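Side-chain contacts in protein argonaute (Marinitoga piezophila, PDB 5I4A), which cleaves single-stranded DNA and RNA targets that pair with short guide RNAs carrying a 5'-hydroxyl end: residues F300-K305 with F309-S314; E339-S344 with D371-I376; L461-V466 with I497-K502. All coordinates share one frame; numbering follows the deposited sequence.

Followed from the N terminus, the three contacts come in series, none nested in or crossing another. Interaction 1 closes first, across only three intervening residues, where strand 295-302 of the Mid domain turns into the helices that follow it. Interaction 2 opens later and closes a larger loop, joining the end of strand 337-340 to strand 374-379. These two strands flank 295-302 in one parallel sheet, so interactions 1 and 2 touch: Phe301 N lies 2.8 Å from Ile376 O, a probable hydrogen bond. Interaction 3 belongs to the PIWI domain, its nearest atoms about 17 Å from interaction 2, and fastens helix 485-507 onto strand 458-466.

Interaction 1: F300-K305 with F309-S314; sequences FFFSSK and FEVQKS
Phe309 meets Lys305 through backbone and ring together. Its N donates to Lys305 O at 3.1 Å, with an N-H...O angle of 161° and the donor lying in the carbonyl plane, the i to i+4 bond of the short helix 305-310. The ring also comes close to this oxygen. Because CG stands anti to the carbonyl carbon (chi1 -71°), the ring is laid back along the helix toward its preceding turn, and CD2 comes within 3.1 Å of Lys305 O, approaching obliquely. CE2 then lies 4.4 Å from Lys305 CB, while the lysine's amino end leads off in another direction. The oxygen thus accepts one hydrogen bond and has the ring carbon CD2 close by.

This is the start of a beta-alpha-beta crossover in the Rossmann-like Mid domain: strand 295-302 ends, Ser304 caps the first helix by accepting from Gln307 N, and the chain later returns as the parallel strand 337-340.

Val311 follows at the junction with helix 312-320, where the backbone leaves helical angles. Its side chain points back at the strand, and CG2, set between the backbone N and the carbonyl carbon, meets Phe302 CE2 at 4.2 Å. The two side chains cross obliquely, a light apolar touch in a buried setting. Leu378 of strand 374-379 packs against both, and helix 404-409 lies against the valine through Lys404 and Glu408.

Gln312 adds an edge contact within the segment: its OE1 lies in the plane of the Phe309 ring, 3.5 Å from CD1.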
# COMPACT_ATOMS: atom_id res chain seq x y z
N PHE A 300 -22.80 25.95 -2.17
CA PHE A 300 -23.03 25.08 -1.02
C PHE A 300 -24.16 24.10 -1.30
O PHE A 300 -25.18 24.47 -1.90
CB PHE A 300 -23.36 25.89 0.24
CG PHE A 300 -22.28 26.84 0.68
CD1 PHE A 300 -22.22 28.13 0.18
CD2 PHE A 300 -21.32 26.43 1.60
CE1 PHE A 300 -21.23 29.00 0.59
CE2 PHE A 300 -20.32 27.30 2.00
CZ PHE A 300 -20.28 28.58 1.50
N PHE A 301 -23.99 22.86 -0.84
CA PHE A 301 -25.03 21.84 -0.90
C PHE A 301 -25.26 21.28 0.50
O PHE A 301 -24.32 20.80 1.14
CB PHE A 301 -24.66 20.71 -1.87
CG PHE A 301 -24.74 21.10 -3.32
CD1 PHE A 301 -23.65 21.66 -3.96
CD2 PHE A 301 -25.91 20.90 -4.04
CE1 PHE A 301 -23.73 22.02 -5.30
CE2 PHE A 301 -25.99 21.26 -5.37
CZ PHE A 301 -24.90 21.82 -6.00
N PHE A 302 -26.50 21.35 0.96
CA PHE A 302 -26.88 20.83 2.27
C PHE A 302 -27.83 19.66 2.10
O PHE A 302 -28.61 19.60 1.14
CB PHE A 302 -27.52 21.91 3.13
CG PHE A 302 -26.65 23.12 3.34
CD1 PHE A 302 -26.67 24.17 2.43
CD2 PHE A 302 -25.83 23.22 4.45
CE1 PHE A 302 -25.88 25.28 2.62
CE2 PHE A 302 -25.04 24.33 4.64
CZ PHE A 302 -25.06 25.36 3.73
N SER A 303 -27.77 18.72 3.05
CA SER A 303 -28.64 17.55 2.97
C SER A 303 -30.08 17.86 3.36
O SER A 303 -30.97 17.07 3.05
CB SER A 303 -28.08 16.43 3.86
OG SER A 303 -28.09 16.80 5.22
N SER A 304 -30.32 19.00 4.01
CA SER A 304 -31.65 19.39 4.44
C SER A 304 -31.60 20.83 4.93
O SER A 304 -30.52 21.36 5.22
CB SER A 304 -32.20 18.48 5.54
OG SER A 304 -31.39 18.54 6.70
N LYS A 305 -32.78 21.45 5.01
CA LYS A 305 -32.88 22.74 5.69
C LYS A 305 -32.41 22.63 7.14
O LYS A 305 -31.74 23.53 7.65
CB LYS A 305 -34.32 23.26 5.63
CG LYS A 305 -34.76 23.74 4.26
CD LYS A 305 -34.02 25.00 3.84
CE LYS A 305 -34.59 25.57 2.55
NZ LYS A 305 -33.96 26.87 2.20
N PHE A 309 -29.49 24.87 9.30
CA PHE A 309 -29.69 25.61 10.54
C PHE A 309 -28.81 25.08 11.66
O PHE A 309 -28.40 25.85 12.54
CB PHE A 309 -31.17 25.58 10.94
CG PHE A 309 -32.05 26.41 10.05
CD1 PHE A 309 -31.91 27.79 9.99
CD2 PHE A 309 -33.02 25.81 9.26
CE1 PHE A 309 -32.72 28.55 9.17
CE2 PHE A 309 -33.84 26.57 8.44
CZ PHE A 309 -33.68 27.95 8.40
N GLU A 310 -28.48 23.79 11.63
CA GLU A 310 -27.57 23.23 12.63
C GLU A 310 -26.19 23.87 12.57
O GLU A 310 -25.50 23.96 13.59
CB GLU A 310 -27.45 21.72 12.45
CG GLU A 310 -28.71 20.92 12.71
CD GLU A 310 -28.53 19.44 12.44
OE1 GLU A 310 -27.39 19.03 12.14
OE2 GLU A 310 -29.52 18.69 12.52
N VAL A 311 -25.77 24.32 11.39
CA VAL A 311 -24.43 24.83 11.17
C VAL A 311 -24.43 26.31 10.78
O VAL A 311 -23.40 26.84 10.37
CB VAL A 311 -23.68 24.00 10.12
CG1 VAL A 311 -23.62 22.54 10.54
CG2 VAL A 311 -24.34 24.14 8.76
N GLN A 312 -25.57 26.99 10.91
CA GLN A 312 -25.69 28.35 10.41
C GLN A 312 -24.73 29.30 11.12
O GLN A 312 -24.13 30.18 10.49
CB GLN A 312 -27.13 28.84 10.55
CG GLN A 312 -27.39 30.20 9.95
CD GLN A 312 -28.81 30.67 10.17
OE1 GLN A 312 -29.51 30.17 11.05
NE2 GLN A 312 -29.25 31.64 9.37
N LYS A 313 -24.57 29.14 12.44
CA LYS A 313 -23.65 29.99 13.18
C LYS A 313 -22.23 29.86 12.65
O LYS A 313 -21.54 30.86 12.42
CB LYS A 313 -23.71 29.66 14.67
CG LYS A 313 -22.79 30.52 15.52
CD LYS A 313 -22.97 30.25 17.01
CE LYS A 313 -22.08 31.16 17.85
NZ LYS A 313 -20.64 30.94 17.58
N SER A 314 -21.77 28.62 12.45
CA SER A 314 -20.44 28.40 11.91
C SER A 314 -20.34 28.90 10.47
O SER A 314 -19.33 29.50 10.08
CB SER A 314 -20.08 26.92 11.98
OG SER A 314 -20.06 26.47 13.32

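Interaction 2: E339-S344 with D371-I376; sequences EFLRDS and DNVMAI
The torsions of Leu341 and Val373 turn their methyl groups toward each other. The leucine CG is placed anti to its carbonyl carbon (chi1 -45°), and the chain then runs on extended through chi2, which sends CD1 straight out as the leading atom. In Val373 chi1 of 174° puts CG1 anti to the backbone N and CG2 anti to the carbonyl carbon, so that both methyls front the leucine.

The setting is the parallel sheet of the Mid domain, a Rossmann-like arrangement in which strand 295-302 runs between strands 337-340 and 374-379. The contact therefore reaches across strand 295-302, from the ends of two strands that are not neighbours: Leu341 and Val373 have their CA atoms 8.7 Å apart, and the strand between them is hydrogen-bonded through its backbone to each side, Ala298 to Glu339 and Leu341, and Lys297 to Met374. No hydrogen bond joins the two segments themselves, and side chains alone bridge them.

At the first bridge the leucine and valine reach toward each other tip to tip. Leu341 CD1 sits 3.6 Å from Val373 CG2 and 4.0 Å from CG1, one methyl set against the fork of a branched side chain, with the nearer pair in snug van der Waals contact.

The second bridge joins Phe340 and Ile376. The CB of the phenylalanine does not point directly at the other segment, but its ring swings nearer, and the isoleucine presents its terminal methyl. Phe300 of the central strand and Phe319 also meet the Phe340 ring, while Tyr418 and Met422 of helix 412-424 touch Ile376. The methyl arrives at the ring's edge, close to its plane, with Ile376 CD1 4.3 Å from Phe340 CE1.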
# COMPACT_ATOMS: atom_id res chain seq x y z
N GLU A 339 -15.47 34.00 -4.22
CA GLU A 339 -16.77 34.36 -4.76
C GLU A 339 -17.73 33.19 -4.59
O GLU A 339 -17.47 32.09 -5.08
CB GLU A 339 -16.66 34.74 -6.24
CG GLU A 339 -17.99 35.08 -6.90
CD GLU A 339 -17.83 35.50 -8.34
OE1 GLU A 339 -18.82 35.98 -8.93
OE2 GLU A 339 -16.71 35.37 -8.88
N PHE A 340 -18.83 33.43 -3.89
CA PHE A 340 -19.89 32.45 -3.75
C PHE A 340 -20.99 32.80 -4.74
O PHE A 340 -21.68 33.81 -4.58
CB PHE A 340 -20.40 32.40 -2.31
CG PHE A 340 -19.36 31.96 -1.33
CD1 PHE A 340 -18.96 30.64 -1.29
CD2 PHE A 340 -18.75 32.87 -0.48
CE1 PHE A 340 -17.98 30.22 -0.40
CE2 PHE A 340 -17.77 32.46 0.41
CZ PHE A 340 -17.39 31.13 0.45
N LEU A 341 -21.11 31.99 -5.79
CA LEU A 341 -22.08 32.25 -6.84
C LEU A 341 -23.49 32.07 -6.32
O LEU A 341 -23.77 31.13 -5.57
CB LEU A 341 -21.84 31.31 -8.02
CG LEU A 341 -20.41 31.10 -8.50
CD1 LEU A 341 -20.38 30.11 -9.65
CD2 LEU A 341 -19.77 32.42 -8.91
N ARG A 342 -24.39 32.97 -6.71
CA ARG A 342 -25.77 32.89 -6.28
C ARG A 342 -26.70 32.82 -7.49
O ARG A 342 -26.49 33.51 -8.49
CB ARG A 342 -26.15 34.07 -5.38
CG ARG A 342 -25.47 35.37 -5.73
CD ARG A 342 -25.49 36.33 -4.54
NE ARG A 342 -26.85 36.62 -4.09
CZ ARG A 342 -27.70 37.42 -4.74
NH1 ARG A 342 -27.32 37.99 -5.87
NH2 ARG A 342 -28.91 37.63 -4.26
N ASP A 343 -27.70 31.95 -7.38
CA ASP A 343 -28.72 31.82 -8.41
C ASP A 343 -29.62 33.05 -8.39
O ASP A 343 -30.23 33.36 -7.37
CB ASP A 343 -29.53 30.54 -8.16
CG ASP A 343 -30.84 30.50 -8.92
OD1 ASP A 343 -30.93 31.09 -10.02
OD2 ASP A 343 -31.78 29.84 -8.42
N SER A 344 -29.70 33.75 -9.53
CA SER A 344 -30.52 34.95 -9.60
C SER A 344 -31.98 34.65 -9.26
O SER A 344 -32.68 35.51 -8.72
CB SER A 344 -30.41 35.57 -11.00
OG SER A 344 -30.89 36.91 -11.00
N ASP A 371 -16.36 26.95 -15.79
CA ASP A 371 -15.08 27.14 -15.11
C ASP A 371 -14.97 26.29 -13.85
O ASP A 371 -15.74 25.34 -13.66
CB ASP A 371 -14.87 28.62 -14.76
CG ASP A 371 -15.30 29.54 -15.88
OD1 ASP A 371 -15.54 29.04 -17.00
OD2 ASP A 371 -15.41 30.76 -15.64
N ASN A 372 -14.02 26.63 -12.98
CA ASN A 372 -13.76 25.87 -11.76
C ASN A 372 -14.64 26.43 -10.64
O ASN A 372 -14.45 27.56 -10.20
CB ASN A 372 -12.29 25.96 -11.37
CG ASN A 372 -11.36 25.66 -12.53
OD1 ASN A 372 -11.50 24.64 -13.20
ND2 ASN A 372 -10.42 26.57 -12.79
N VAL A 373 -15.60 25.63 -10.19
CA VAL A 373 -16.48 26.01 -9.09
C VAL A 373 -16.54 24.85 -8.12
O VAL A 373 -16.89 23.72 -8.50
CB VAL A 373 -17.90 26.39 -9.58
CG1 VAL A 373 -18.82 26.63 -8.39
CG2 VAL A 373 -17.84 27.63 -10.46
N MET A 374 -16.20 25.12 -6.86
CA MET A 374 -16.22 24.11 -5.82
C MET A 374 -17.64 23.89 -5.32
O MET A 374 -18.38 24.85 -5.08
CB MET A 374 -15.31 24.52 -4.67
CG MET A 374 -13.90 24.86 -5.08
SD MET A 374 -13.05 23.42 -5.72
CE MET A 374 -11.65 24.19 -6.52
N ALA A 375 -18.01 22.63 -5.14
CA ALA A 375 -19.27 22.28 -4.51
C ALA A 375 -18.96 21.87 -3.07
O ALA A 375 -18.51 20.75 -2.82
CB ALA A 375 -19.98 21.18 -5.28
N ILE A 376 -19.19 22.79 -2.14
CA ILE A 376 -19.04 22.51 -0.71
C ILE A 376 -20.27 21.72 -0.28
O ILE A 376 -21.35 22.27 -0.07
CB ILE A 376 -18.87 23.79 0.10
CG1 ILE A 376 -17.57 24.51 -0.31
CG2 ILE A 376 -18.85 23.48 1.60
CD1 ILE A 376 -17.49 25.95 0.14

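Interaction 3: L461-V466 with I497-K502; sequences LCIAAV and IKAFEK
No ring of the two segments lies between Ile463, Ala465 and Ala499, whose methyl groups make the contact. Tyr474 of the neighbouring strand 472-482 is touched from both segments, by Ile463 on the strand and by Lys498, Ala499 and Lys502 on the helix.

Ala499 CB is the hub. It lies 3.8 Å from Ile463 CD1 and 3.8 Å from Ala465 CB, and the two strand methyls are themselves 5.1 Å apart, so the helix methyl settles across the gap between them, seeing them at nearly a right angle. The isoleucine is bent where it takes part: its CG1 is held between the backbone N and the carbonyl carbon (chi1 81°), and chi2 of 109°, away from a staggered value, carries CD1 over toward the helix.

This helix-on-sheet packing belongs to the RNase H fold of the PIWI domain. Strand 458-466 lies antiparallel between 443-452 and 472-482; helix 485-507 lies over one face of the sheet, and helix 621-631 packs on the other, where Ala464, pointing away from Ala499, meets Ile625. With alanine on both sides, the backbones come close, the CA atoms of Ala465 and Ala499 being 6.2 Å apart.

The contact also lies near the catalytic centre. Cys462 is hydrogen-bonded through its backbone to Asp449, an inferred active-site residue that probably binds manganese, and the side chain of Ile463 is about 7 Å from that of the aspartate.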
# COMPACT_ATOMS: atom_id res chain seq x y z
N LEU A 461 -6.00 -3.16 -14.48
CA LEU A 461 -4.93 -2.29 -14.94
C LEU A 461 -5.30 -0.83 -14.72
O LEU A 461 -6.44 -0.43 -14.94
CB LEU A 461 -4.64 -2.52 -16.43
CG LEU A 461 -3.82 -1.45 -17.15
CD1 LEU A 461 -2.38 -1.45 -16.65
CD2 LEU A 461 -3.87 -1.63 -18.65
N CYS A 462 -4.32 -0.03 -14.29
CA CYS A 462 -4.46 1.42 -14.19
C CYS A 462 -3.08 2.06 -14.31
O CYS A 462 -2.13 1.58 -13.68
CB CYS A 462 -5.13 1.83 -12.87
SG CYS A 462 -5.21 3.62 -12.63
N ILE A 463 -2.98 3.11 -15.12
CA ILE A 463 -1.73 3.83 -15.31
C ILE A 463 -1.97 5.32 -15.06
O ILE A 463 -3.08 5.83 -15.23
CB ILE A 463 -1.13 3.61 -16.72
CG1 ILE A 463 -1.80 4.51 -17.76
CG2 ILE A 463 -1.27 2.15 -17.13
CD1 ILE A 463 -0.89 5.62 -18.27
N ALA A 464 -0.91 6.01 -14.65
CA ALA A 464 -0.97 7.44 -14.35
C ALA A 464 0.35 8.08 -14.72
O ALA A 464 1.42 7.57 -14.35
CB ALA A 464 -1.29 7.69 -12.87
N ALA A 465 0.29 9.20 -15.45
CA ALA A 465 1.48 9.93 -15.88
C ALA A 465 1.43 11.35 -15.35
O ALA A 465 0.37 11.99 -15.34
CB ALA A 465 1.60 9.94 -17.40
N VAL A 466 2.58 11.85 -14.89
CA VAL A 466 2.70 13.21 -14.36
C VAL A 466 4.00 13.83 -14.87
O VAL A 466 4.90 13.14 -15.35
CB VAL A 466 2.68 13.26 -12.82
CG1 VAL A 466 1.50 12.48 -12.25
CG2 VAL A 466 4.00 12.76 -12.24
N ILE A 497 1.05 4.45 -24.76
CA ILE A 497 1.12 5.36 -25.90
C ILE A 497 0.23 6.57 -25.67
O ILE A 497 0.57 7.70 -26.06
CB ILE A 497 0.74 4.62 -27.20
CG1 ILE A 497 1.76 3.52 -27.50
CG2 ILE A 497 0.65 5.59 -28.37
CD1 ILE A 497 1.52 2.82 -28.82
N LYS A 498 -0.92 6.37 -25.01
CA LYS A 498 -1.82 7.48 -24.72
C LYS A 498 -1.15 8.49 -23.79
O LYS A 498 -1.17 9.70 -24.05
CB LYS A 498 -3.12 6.96 -24.12
CG LYS A 498 -3.89 6.04 -25.06
CD LYS A 498 -5.36 6.40 -25.13
CE LYS A 498 -6.21 5.51 -24.25
NZ LYS A 498 -7.62 5.99 -24.20
N ALA A 499 -0.54 8.01 -22.71
CA ALA A 499 0.17 8.90 -21.80
C ALA A 499 1.32 9.61 -22.51
O ALA A 499 1.54 10.81 -22.31
CB ALA A 499 0.69 8.12 -20.59
N PHE A 500 2.06 8.87 -23.34
CA PHE A 500 3.12 9.47 -24.15
C PHE A 500 2.59 10.63 -24.97
O PHE A 500 3.19 11.72 -24.99
CB PHE A 500 3.73 8.39 -25.05
CG PHE A 500 5.18 8.61 -25.37
CD1 PHE A 500 5.57 9.55 -26.31
CD2 PHE A 500 6.15 7.84 -24.75
CE1 PHE A 500 6.90 9.74 -26.61
CE2 PHE A 500 7.49 8.02 -25.05
CZ PHE A 500 7.87 8.97 -25.98
N GLU A 501 1.46 10.43 -25.65
CA GLU A 501 0.91 11.47 -26.51
C GLU A 501 0.49 12.69 -25.69
O GLU A 501 0.65 13.83 -26.14
CB GLU A 501 -0.27 10.92 -27.30
CG GLU A 501 -0.37 11.47 -28.72
CD GLU A 501 0.86 11.13 -29.54
OE1 GLU A 501 1.31 9.97 -29.49
OE2 GLU A 501 1.38 12.04 -30.23
N LYS A 502 -0.03 12.46 -24.48
CA LYS A 502 -0.41 13.57 -23.60
C LYS A 502 0.78 14.47 -23.30
O LYS A 502 0.66 15.70 -23.32
CB LYS A 502 -1.01 13.02 -22.31
CG LYS A 502 -2.30 12.24 -22.51
CD LYS A 502 -3.43 13.16 -22.94
CE LYS A 502 -4.69 12.38 -23.28
NZ LYS A 502 -5.74 13.29 -23.81